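Local atomic coordinates of ORF14 (PDB entry 2WPX), a protein that binds acetyl-CoA and, as a tandem GNAT protein of clavulanic acid biosynthesis, probably transfers an acyl group to an acceptor. Residues D18-Q23 and D61-S66; A107-L112 and T119-T124. One frame throughout, in Å; residues are numbered along the deposited sequence.

Contact 1. Residues D18-Q23 and D61-S66; sequences DETVGQ and DWVVRS
Thr20 of the helix that opens at residue 18 lies against Val63 and beside Arg65, neighbours on one face of strand 57-66. Nearly all of the meeting goes through its branched end. The methyl is turned anti to the backbone N, which carries it away from its own helix and onto Val63: Thr20 CG2 is 3.5 Å from Val63 CG2, with the two side chains meeting at a slant. That is a close methyl-to-methyl fit between segments whose nearest CA atoms, those of Thr20 and Val63, are 8.2 Å apart. Val63 supplies the methyl wedged between its backbone N and carbonyl carbon.

The other branch of the threonine looks toward Arg65. Thr20 OG1 sits at the edge of the guanidinium, near its plane, but at 4.1 Å from Arg65 NH1 this is proximity rather than a bond. Each polar end has a firmer partner: OG1 is hydrogen-bonded to Asp17, just before the helix, and Arg65 NH2 forms a salt bridge with Glu9. The arginine chain, bent at chi3 (-57°), crosses the threonine side chain at about a right angle.

One turn further on, Gln23 extends this helical side. Its NE2 donates to Glu19 OE1 at 3.2 Å, reaching that oxygen from above the carboxylate plane, while its OE1 accepts from the backbone N of Val70 on the next strand; the amide is thus held at both ends and ties the helix to strand 69-79. Trp62 and Val64 turn to the other face and meet helix 101-115. A strand between helices on both faces, with the first helix laid over it, is characteristic of the GNAT acetyltransferase fold.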
ATOM      1  N   ASP A  18     -17.733  11.500  15.153  1.00 28.88           N
ATOM      2  CA  ASP A  18     -18.317  11.472  13.818  1.00 29.14           C
ATOM      3  C   ASP A  18     -18.125  12.768  13.033  1.00 27.98           C
ATOM      4  O   ASP A  18     -17.823  12.741  11.847  1.00 27.37           O
ATOM      5  CB  ASP A  18     -19.788  11.086  13.848  1.00 31.52           C
ATOM      6  CG  ASP A  18     -20.025   9.638  14.284  1.00 36.03           C
ATOM      7  OD1 ASP A  18     -21.027   9.046  13.832  1.00 42.62           O
ATOM      8  OD2 ASP A  18     -19.259   9.071  15.088  1.00 38.58           O
ATOM      9  N   GLU A  19     -18.276  13.898  13.702  1.00 29.30           N
ATOM     10  CA  GLU A  19     -18.125  15.196  13.055  1.00 29.17           C
ATOM     11  C   GLU A  19     -16.743  15.383  12.481  1.00 25.93           C
ATOM     12  O   GLU A  19     -16.639  15.695  11.287  1.00 26.05           O
ATOM     13  CB  GLU A  19     -18.485  16.369  13.982  1.00 31.62           C
ATOM     14  CG  GLU A  19     -18.216  17.749  13.337  1.00 33.87           C
ATOM     15  CD  GLU A  19     -19.292  18.143  12.301  1.00 40.38           C
ATOM     16  OE1 GLU A  19     -18.965  18.109  11.078  1.00 36.40           O
ATOM     17  OE2 GLU A  19     -20.455  18.505  12.710  1.00 43.97           O
ATOM     18  N   THR A  20     -15.703  15.185  13.310  1.00 23.87           N
ATOM     19  CA  THR A  20     -14.300  15.232  12.856  1.00 21.17           C
ATOM     20  C   THR A  20     -13.963  14.129  11.826  1.00 19.51           C
ATOM     21  O   THR A  20     -13.301  14.413  10.831  1.00 18.74           O
ATOM     22  CB  THR A  20     -13.243  15.222  14.028  1.00 20.98           C
ATOM     23  OG1 THR A  20     -13.610  16.181  15.004  1.00 21.81           O
ATOM     24  CG2 THR A  20     -11.865  15.644  13.541  1.00 18.45           C
ATOM     25  N   VAL A  21     -14.419  12.894  12.028  1.00 18.63           N
ATOM     26  CA  VAL A  21     -14.178  11.882  10.989  1.00 18.03           C
ATOM     27  C   VAL A  21     -14.786  12.252   9.648  1.00 17.86           C
ATOM     28  O   VAL A  21     -14.133  12.096   8.628  1.00 16.04           O
ATOM     29  CB  VAL A  21     -14.703  10.470  11.336  1.00 18.69           C
ATOM     30  CG1 VAL A  21     -14.444   9.547  10.178  1.00 15.42           C
ATOM     31  CG2 VAL A  21     -14.028   9.947  12.591  1.00 20.25           C
ATOM     32  N   GLY A  22     -16.047  12.702   9.664  1.00 19.51           N
ATOM     33  CA  GLY A  22     -16.735  13.174   8.462  1.00 20.29           C
ATOM     34  C   GLY A  22     -15.973  14.225   7.664  1.00 20.27           C
ATOM     35  O   GLY A  22     -15.825  14.112   6.439  1.00 19.56           O
ATOM     36  N   GLN A  23     -15.498  15.253   8.365  1.00 20.72           N
ATOM     37  CA  GLN A  23     -14.585  16.246   7.777  1.00 20.72           C
ATOM     38  C   GLN A  23     -13.304  15.692   7.215  1.00 18.31           C
ATOM     39  O   GLN A  23     -12.856  16.124   6.187  1.00 19.30           O
ATOM     40  CB  GLN A  23     -14.279  17.403   8.767  1.00 20.67           C
ATOM     41  CG  GLN A  23     -15.374  18.488   8.586  1.00 26.65           C
ATOM     42  CD  GLN A  23     -15.304  19.601   9.605  1.00 29.46           C
ATOM     43  OE1 GLN A  23     -14.295  20.297   9.693  1.00 30.57           O
ATOM     44  NE2 GLN A  23     -16.387  19.792  10.355  1.00 27.48           N
ATOM     45  N   ASP A  61      -3.040   9.592  15.227  1.00 16.47           N
ATOM     46  CA  ASP A  61      -3.738  10.302  14.119  1.00 16.92           C
ATOM     47  C   ASP A  61      -4.234  11.684  14.526  1.00 17.06           C
ATOM     48  O   ASP A  61      -4.839  11.858  15.579  1.00 18.76           O
ATOM     49  CB  ASP A  61      -4.920   9.467  13.635  1.00 16.69           C
ATOM     50  CG  ASP A  61      -4.480   8.150  13.085  1.00 19.07           C
ATOM     51  OD1 ASP A  61      -3.344   8.142  12.564  1.00 20.07           O
ATOM     52  OD2 ASP A  61      -5.225   7.140  13.179  1.00 19.49           O
ATOM     53  N   TRP A  62      -3.971  12.678  13.699  1.00 16.98           N
ATOM     54  CA  TRP A  62      -4.393  14.026  14.021  1.00 17.09           C
ATOM     55  C   TRP A  62      -5.050  14.744  12.847  1.00 18.05           C
ATOM     56  O   TRP A  62      -4.769  14.460  11.672  1.00 18.15           O
ATOM     57  CB  TRP A  62      -3.167  14.801  14.410  1.00 17.31           C
ATOM     58  CG  TRP A  62      -2.576  14.316  15.686  1.00 16.93           C
ATOM     59  CD1 TRP A  62      -1.781  13.209  15.884  1.00 14.26           C
ATOM     60  CD2 TRP A  62      -2.736  14.932  16.945  1.00 19.42           C
ATOM     61  NE1 TRP A  62      -1.421  13.117  17.213  1.00 18.05           N
ATOM     62  CE2 TRP A  62      -2.003  14.156  17.893  1.00 20.55           C
ATOM     63  CE3 TRP A  62      -3.403  16.092  17.376  1.00 19.98           C
ATOM     64  CZ2 TRP A  62      -1.949  14.488  19.247  1.00 19.71           C
ATOM     65  CZ3 TRP A  62      -3.332  16.434  18.714  1.00 20.59           C
ATOM     66  CH2 TRP A  62      -2.618  15.626  19.639  1.00 21.83           C
ATOM     67  N   VAL A  63      -5.926  15.689  13.162  1.00 18.87           N
ATOM     68  CA  VAL A  63      -6.299  16.697  12.192  1.00 18.34           C
ATOM     69  C   VAL A  63      -5.882  18.082  12.631  1.00 19.18           C
ATOM     70  O   VAL A  63      -5.576  18.329  13.814  1.00 20.01           O
ATOM     71  CB  VAL A  63      -7.820  16.673  11.844  1.00 18.96           C
ATOM     72  CG1 VAL A  63      -8.184  15.400  11.117  1.00 15.67           C
ATOM     73  CG2 VAL A  63      -8.667  16.904  13.089  1.00 17.31           C
ATOM     74  N   VAL A  64      -5.882  19.014  11.681  1.00 19.78           N
ATOM     75  CA  VAL A  64      -5.635  20.408  12.054  1.00 19.54           C
ATOM     76  C   VAL A  64      -6.834  21.272  11.623  1.00 19.86           C
ATOM     77  O   VAL A  64      -7.377  21.102  10.530  1.00 19.22           O
ATOM     78  CB  VAL A  64      -4.267  20.939  11.589  1.00 19.36           C
ATOM     79  CG1 VAL A  64      -4.196  21.078  10.073  1.00 17.41           C
ATOM     80  CG2 VAL A  64      -3.970  22.267  12.302  1.00 21.50           C
ATOM     81  N   ARG A  65      -7.277  22.141  12.518  1.00 19.51           N
ATOM     82  CA  ARG A  65      -8.431  22.964  12.243  1.00 20.26           C
ATOM     83  C   ARG A  65      -8.109  24.450  12.145  1.00 20.73           C
ATOM     84  O   ARG A  65      -7.194  24.988  12.797  1.00 19.18           O
ATOM     85  CB  ARG A  65      -9.513  22.722  13.298  1.00 21.60           C
ATOM     86  CG  ARG A  65     -10.017  21.278  13.270  1.00 22.83           C
ATOM     87  CD  ARG A  65     -11.371  21.158  13.913  1.00 28.94           C
ATOM     88  NE  ARG A  65     -11.304  21.658  15.283  1.00 32.22           N
ATOM     89  CZ  ARG A  65     -11.918  21.089  16.312  1.00 33.71           C
ATOM     90  NH1 ARG A  65     -12.646  19.972  16.164  1.00 31.98           N
ATOM     91  NH2 ARG A  65     -11.761  21.619  17.504  1.00 34.88           N
ATOM     92  N   SER A  66      -8.842  25.108  11.263  1.00 20.70           N
ATOM     93  CA  SER A  66      -8.690  26.539  11.126  1.00 20.53           C
ATOM     94  C   SER A  66     -10.092  27.114  11.093  1.00 21.16           C
ATOM     95  O   SER A  66     -10.894  26.768  10.220  1.00 20.74           O
ATOM     96  CB  SER A  66      -7.894  26.899   9.853  1.00 20.41           C
ATOM     97  OG  SER A  66      -7.796  28.301   9.676  1.00 20.82           O
TER

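Contact 2. Residues A107-L112 and T119-T124; sequences AHAREL and TTLTAT
The beta-alpha-beta unit at the heart of the GNAT fold, strand 84-92 to helix 101-115 to strand 120-127, closes here, where Leu121 near the start of its second strand meets the helix at Ala109 and Arg110. As modelled, a single methyl, Leu121 CD2, makes the whole contact. It lies 3.3 Å from Arg110 CG, too short to be comfortable for two saturated carbons, and 3.7 Å from Arg110 N. It also meets Ala109 C at 3.9 Å, and Ala109 CB at 4.1 Å in an ordinary apolar contact. The leucine's chi1 (-133°) and chi2 (24°) are both unstaggered, which leaves the placing of its two methyls, and with it the exact position of CD2, doubtful. The backbones come nearest at Arg110 CA and Leu121 CA, 7.2 Å apart.

The start of this same helix, with the turn before it, holds acetyl-CoA, which is bound through Arg98, Arg99, Gly100, Gly102 and Arg103; this is the phosphate-binding turn of the family. The following strand takes part too, since Ala123, two residues beyond Leu121, lines the cofactor pocket and touches acetyl-CoA.

Arg110 crosses the leucine at about a right angle with its aliphatic part. Its CG is placed beside the backbone N by chi1 (-60°), and a bend at chi3 then turns the guanidinium off toward the C-terminal end of the chain, where NE donates to the carbonyl of Glu334 and NH2 makes a weak bond to that of Gly336. Leu121 also packs on Ala85 of strand 84-92, and Ala109 on Leu74 of strand 69-79.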
ATOM      1  N   ALA A 107       6.139  19.946  11.588  1.00 16.07           N
ATOM      2  CA  ALA A 107       6.703  20.294  12.884  1.00 17.35           C
ATOM      3  C   ALA A 107       6.002  19.513  13.988  1.00 17.34           C
ATOM      4  O   ALA A 107       6.636  19.102  14.965  1.00 18.82           O
ATOM      5  CB  ALA A 107       6.601  21.824  13.153  1.00 17.88           C
ATOM      6  N   HIS A 108       4.696  19.336  13.850  1.00 16.74           N
ATOM      7  CA  HIS A 108       3.930  18.532  14.787  1.00 17.70           C
ATOM      8  C   HIS A 108       4.386  17.054  14.656  1.00 17.10           C
ATOM      9  O   HIS A 108       4.646  16.383  15.660  1.00 17.60           O
ATOM     10  CB  HIS A 108       2.417  18.748  14.535  1.00 16.83           C
ATOM     11  CG  HIS A 108       1.519  18.094  15.536  1.00 18.28           C
ATOM     12  ND1 HIS A 108       0.598  17.129  15.182  1.00 20.11           N
ATOM     13  CD2 HIS A 108       1.385  18.259  16.873  1.00 21.51           C
ATOM     14  CE1 HIS A 108      -0.042  16.703  16.253  1.00 16.79           C
ATOM     15  NE2 HIS A 108       0.421  17.365  17.296  1.00 22.89           N
ATOM     16  N   ALA A 109       4.529  16.568  13.424  1.00 16.75           N
ATOM     17  CA  ALA A 109       5.144  15.217  13.160  1.00 16.88           C
ATOM     18  C   ALA A 109       6.463  14.938  13.908  1.00 17.05           C
ATOM     19  O   ALA A 109       6.543  13.994  14.650  1.00 17.94           O
ATOM     20  CB  ALA A 109       5.336  14.958  11.628  1.00 15.07           C
ATOM     21  N   ARG A 110       7.462  15.794  13.754  1.00 18.20           N
ATOM     22  CA  ARG A 110       8.704  15.664  14.515  1.00 19.74           C
ATOM     23  C   ARG A 110       8.549  15.664  16.025  1.00 20.36           C
ATOM     24  O   ARG A 110       9.237  14.883  16.727  1.00 20.14           O
ATOM     25  CB  ARG A 110       9.735  16.701  14.045  1.00 21.05           C
ATOM     26  CG  ARG A 110       9.986  16.443  12.565  1.00 22.01           C
ATOM     27  CD  ARG A 110      10.857  17.454  11.926  1.00 28.62           C
ATOM     28  NE  ARG A 110      12.110  17.602  12.627  1.00 34.48           N
ATOM     29  CZ  ARG A 110      12.340  18.597  13.473  1.00 38.89           C
ATOM     30  NH1 ARG A 110      11.381  19.480  13.680  1.00 41.40           N
ATOM     31  NH2 ARG A 110      13.511  18.723  14.090  1.00 40.39           N
ATOM     32  N   GLU A 111       7.634  16.491  16.516  1.00 19.82           N
ATOM     33  CA  GLU A 111       7.257  16.468  17.928  1.00 22.22           C
ATOM     34  C   GLU A 111       6.612  15.109  18.390  1.00 20.64           C
ATOM     35  O   GLU A 111       6.960  14.580  19.465  1.00 20.03           O
ATOM     36  CB  GLU A 111       6.295  17.618  18.191  1.00 23.99           C
ATOM     37  CG  GLU A 111       5.978  17.868  19.634  1.00 32.64           C
ATOM     38  CD  GLU A 111       5.444  19.292  19.834  1.00 43.64           C
ATOM     39  OE1 GLU A 111       4.265  19.552  19.467  1.00 44.30           O
ATOM     40  OE2 GLU A 111       6.205  20.149  20.366  1.00 50.72           O
ATOM     41  N   LEU A 112       5.699  14.558  17.578  1.00 18.39           N
ATOM     42  CA  LEU A 112       5.037  13.262  17.900  1.00 17.84           C
ATOM     43  C   LEU A 112       6.068  12.125  17.845  1.00 16.59           C
ATOM     44  O   LEU A 112       6.123  11.295  18.741  1.00 17.57           O
ATOM     45  CB  LEU A 112       3.892  12.966  16.940  1.00 16.07           C
ATOM     46  CG  LEU A 112       2.645  13.847  17.084  1.00 18.30           C
ATOM     47  CD1 LEU A 112       1.619  13.440  15.982  1.00 19.16           C
ATOM     48  CD2 LEU A 112       2.017  13.838  18.559  1.00 17.05           C
ATOM     49  N   THR A 119      13.731   8.406  16.549  1.00 20.41           N
ATOM     50  CA  THR A 119      14.803   9.223  16.052  1.00 20.89           C
ATOM     51  C   THR A 119      14.542   9.719  14.612  1.00 21.34           C
ATOM     52  O   THR A 119      15.073  10.772  14.194  1.00 21.69           O
ATOM     53  CB  THR A 119      16.109   8.380  16.004  1.00 21.60           C
ATOM     54  OG1 THR A 119      16.401   7.917  17.326  1.00 19.99           O
ATOM     55  CG2 THR A 119      17.282   9.211  15.493  1.00 23.63           C
ATOM     56  N   THR A 120      13.748   8.959  13.860  1.00 20.26           N
ATOM     57  CA  THR A 120      13.688   9.130  12.400  1.00 20.68           C
ATOM     58  C   THR A 120      12.220   9.160  11.896  1.00 19.09           C
ATOM     59  O   THR A 120      11.354   8.393  12.359  1.00 17.27           O
ATOM     60  CB  THR A 120      14.469   8.018  11.651  1.00 21.40           C
ATOM     61  OG1 THR A 120      15.865   8.125  11.918  1.00 25.15           O
ATOM     62  CG2 THR A 120      14.305   8.155  10.167  1.00 22.55           C
ATOM     63  N   LEU A 121      11.958  10.071  10.967  1.00 17.65           N
ATOM     64  CA  LEU A 121      10.650  10.174  10.354  1.00 16.55           C
ATOM     65  C   LEU A 121      10.839   9.698   8.907  1.00 16.85           C
ATOM     66  O   LEU A 121      11.825  10.049   8.265  1.00 16.71           O
ATOM     67  CB  LEU A 121      10.258  11.613  10.391  1.00 15.95           C
ATOM     68  CG  LEU A 121       8.896  12.078  10.844  1.00 17.66           C
ATOM     69  CD1 LEU A 121       8.128  11.132  11.791  1.00 19.46           C
ATOM     70  CD2 LEU A 121       9.105  13.461  11.435  1.00 18.21           C
ATOM     71  N   THR A 122       9.961   8.823   8.421  1.00 16.53           N
ATOM     72  CA  THR A 122      10.106   8.331   7.036  1.00 17.64           C
ATOM     73  C   THR A 122       8.823   8.512   6.296  1.00 17.93           C
ATOM     74  O   THR A 122       7.726   8.595   6.882  1.00 17.74           O
ATOM     75  CB  THR A 122      10.570   6.836   6.892  1.00 19.31           C
ATOM     76  OG1 THR A 122       9.507   5.960   7.261  1.00 18.28           O
ATOM     77  CG2 THR A 122      11.810   6.511   7.744  1.00 17.26           C
ATOM     78  N   ALA A 123       8.950   8.533   4.986  1.00 17.54           N
ATOM     79  CA  ALA A 123       7.888   8.982   4.150  1.00 17.08           C
ATOM     80  C   ALA A 123       8.007   8.414   2.748  1.00 16.03           C
ATOM     81  O   ALA A 123       9.110   8.253   2.227  1.00 17.72           O
ATOM     82  CB  ALA A 123       7.906  10.545   4.101  1.00 16.61           C
ATOM     83  N   THR A 124       6.868   8.112   2.153  1.00 14.88           N
ATOM     84  CA  THR A 124       6.782   7.800   0.753  1.00 15.44           C
ATOM     85  C   THR A 124       6.248   9.014  -0.061  1.00 15.62           C
ATOM     86  O   THR A 124       5.178   9.555   0.217  1.00 16.98           O
ATOM     87  CB  THR A 124       5.902   6.614   0.512  1.00 15.02           C
ATOM     88  OG1 THR A 124       6.354   5.537   1.333  1.00 18.47           O
ATOM     89  CG2 THR A 124       6.019   6.187  -0.909  1.00 13.70           C
TER

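Both contacts are buried and set a helix against strands, but their helices pack on opposite faces of strand 57-66: helix 18-33 covers the side of Val63 and Arg65, helix 101-115 the side of Trp62 and Val64. Trp62 of 61-66 bridges to helix segment 107-112, its ring meeting His108 edge-to-face and its NE1 lying 3.3 Å from Leu112 CD1. Contact 1 sits toward the outer edge of the strands, and its apolar touch is flanked by polar ends paired to neighbouring elements. Contact 2 is apolar, a leucine against Ala109 and the aliphatic part of Arg110, and nearer the cofactor: the side chain of Leu121 is about 8 Å from acetyl-CoA, that of Val63 about 13 Å.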